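Local atomic coordinates of P-granule scaffold (Caenorhabditis japonica, PDB entry 5W4A), a protein that probably scaffolds the assembly of germ granules (P granules), in which mRNAs are repressed, this construct being its N-terminal domain. Residues Asn96-Leu99 with Ala100-Asn103. Numbering follows the deposited sequence.
Sequences NQDL and ARFN
L99 O receives F102 N at 2.9 Å as helix 89-100 runs out. Two residues earlier, A100 N reaches Q97 O at 3.2 Å, while its bond to N96 O is long and weak, so the i-to-i+4 pattern gives way to tighter i-to-i+3 closure. A100 to N103 form a type I beta turn, and N103, with positive phi (62°), is the C-prime residue of a Schellman motif: its N bonds to A100 O at 2.9 Å, and L104 N pairs with L99 O. The F102 ring, with CG anti to its own carbonyl carbon (chi1 -56°), turns its edge to the helix end and sets CD2 3.5 Å from D98 O. Its CE2 also lies under one face of the R101 guanidinium, 3.3 Å from that plane and near the border of the group rather than over its middle.

The outer side is looser. D98 and R101 run side by side, their carboxylate and guanidinium planes 72° apart, but D98 OD1 stays 4.1 Å from R101 NH2, too far apart for a salt bridge. A water bridges the two, donating to D98 OD1 at 2.6 Å and accepting a weak bond from R101 NE, so the pair is linked through solvent and not by direct contact of the charged atoms.

On the buried side, N96 ties the helix to the chain that follows: OD1 accepts from H106 N and pairs with T105 OG1, while ND2 bonds S109 OG. L99 packs on L104 and against I74, L75 and M78 of helix 71-84, where N96 also meets M78; beyond this capped end the loop leads on to helix 116-131.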
loop_
_atom_site.group_PDB
_atom_site.type_symbol
_atom_site.label_atom_id
_atom_site.label_comp_id
_atom_site.label_asym_id
_atom_site.label_seq_id
_atom_site.Cartn_x
_atom_site.Cartn_y
_atom_site.Cartn_z
ATOM N N ASN C 96 -0.509 -27.555 -10.726
ATOM C CA ASN C 96 0.507 -27.840 -9.721
ATOM C C ASN C 96 0.951 -29.296 -9.798
ATOM O O ASN C 96 2.144 -29.593 -9.693
ATOM C CB ASN C 96 -0.015 -27.489 -8.339
ATOM C CG ASN C 96 1.085 -27.004 -7.413
ATOM O OD1 ASN C 96 2.040 -26.353 -7.854
ATOM N ND2 ASN C 96 0.951 -27.291 -6.135
ATOM N N GLN C 97 0.009 -30.218 -10.003
ATOM C CA GLN C 97 0.386 -31.624 -10.158
ATOM C C GLN C 97 1.331 -31.815 -11.343
ATOM O O GLN C 97 2.327 -32.548 -11.243
ATOM C CB GLN C 97 -0.869 -32.485 -10.317
ATOM C CG GLN C 97 -0.587 -33.943 -10.690
ATOM C CD GLN C 97 -1.856 -34.714 -10.966
ATOM O OE1 GLN C 97 -2.923 -34.380 -10.449
ATOM N NE2 GLN C 97 -1.754 -35.741 -11.798
ATOM N N ASP C 98 1.039 -31.151 -12.470
ATOM C CA ASP C 98 1.878 -31.214 -13.668
ATOM C C ASP C 98 3.307 -30.761 -13.395
ATOM O O ASP C 98 4.255 -31.247 -14.024
ATOM C CB ASP C 98 1.288 -30.315 -14.758
ATOM C CG ASP C 98 0.721 -31.073 -15.929
ATOM O OD1 ASP C 98 0.759 -32.322 -15.939
ATOM O OD2 ASP C 98 0.234 -30.382 -16.852
ATOM N N LEU C 99 3.479 -29.762 -12.529
ATOM C CA LEU C 99 4.806 -29.210 -12.303
ATOM C C LEU C 99 5.693 -30.163 -11.507
ATOM O O LEU C 99 6.925 -30.076 -11.613
ATOM C CB LEU C 99 4.701 -27.865 -11.573
ATOM C CG LEU C 99 4.140 -26.654 -12.315
ATOM C CD1 LEU C 99 4.026 -25.516 -11.341
ATOM C CD2 LEU C 99 5.034 -26.243 -13.480
ATOM N N ALA C 100 5.097 -31.049 -10.726
ATOM C CA ALA C 100 5.870 -31.830 -9.769
ATOM C C ALA C 100 6.886 -32.727 -10.466
ATOM O O ALA C 100 7.950 -33.006 -9.904
ATOM C CB ALA C 100 4.935 -32.673 -8.909
ATOM N N ARG C 101 6.549 -33.227 -11.661
ATOM C CA ARG C 101 7.452 -34.104 -12.400
ATOM C C ARG C 101 8.759 -33.400 -12.726
ATOM O O ARG C 101 9.796 -34.056 -12.937
ATOM C CB ARG C 101 6.782 -34.566 -13.702
ATOM C CG ARG C 101 5.345 -35.033 -13.546
ATOM C CD ARG C 101 4.761 -35.549 -14.864
ATOM N NE ARG C 101 4.319 -34.470 -15.752
ATOM C CZ ARG C 101 4.913 -34.124 -16.893
ATOM N NH1 ARG C 101 5.995 -34.760 -17.328
ATOM N NH2 ARG C 101 4.412 -33.132 -17.615
ATOM N N PHE C 102 8.717 -32.078 -12.810
ATOM C CA PHE C 102 9.860 -31.238 -13.112
ATOM C C PHE C 102 10.517 -30.687 -11.860
ATOM O O PHE C 102 11.356 -29.791 -11.966
ATOM C CB PHE C 102 9.418 -30.079 -14.011
ATOM C CG PHE C 102 8.749 -30.535 -15.276
ATOM C CD1 PHE C 102 9.505 -30.950 -16.359
ATOM C CD2 PHE C 102 7.368 -30.571 -15.374
ATOM C CE1 PHE C 102 8.891 -31.385 -17.524
ATOM C CE2 PHE C 102 6.747 -31.009 -16.532
ATOM C CZ PHE C 102 7.513 -31.413 -17.608
ATOM N N ASN C 103 10.122 -31.181 -10.683
ATOM C CA ASN C 103 10.598 -30.669 -9.392
ATOM C C ASN C 103 10.218 -29.213 -9.164
ATOM O O ASN C 103 10.891 -28.476 -8.435
ATOM C CB ASN C 103 12.118 -30.861 -9.245
ATOM C CG ASN C 103 12.503 -32.304 -9.189
ATOM O OD1 ASN C 103 13.174 -32.818 -10.106
ATOM N ND2 ASN C 103 12.070 -33.011 -8.131
HETATM O O HOH W 1 1.046 -34.845 -15.356
#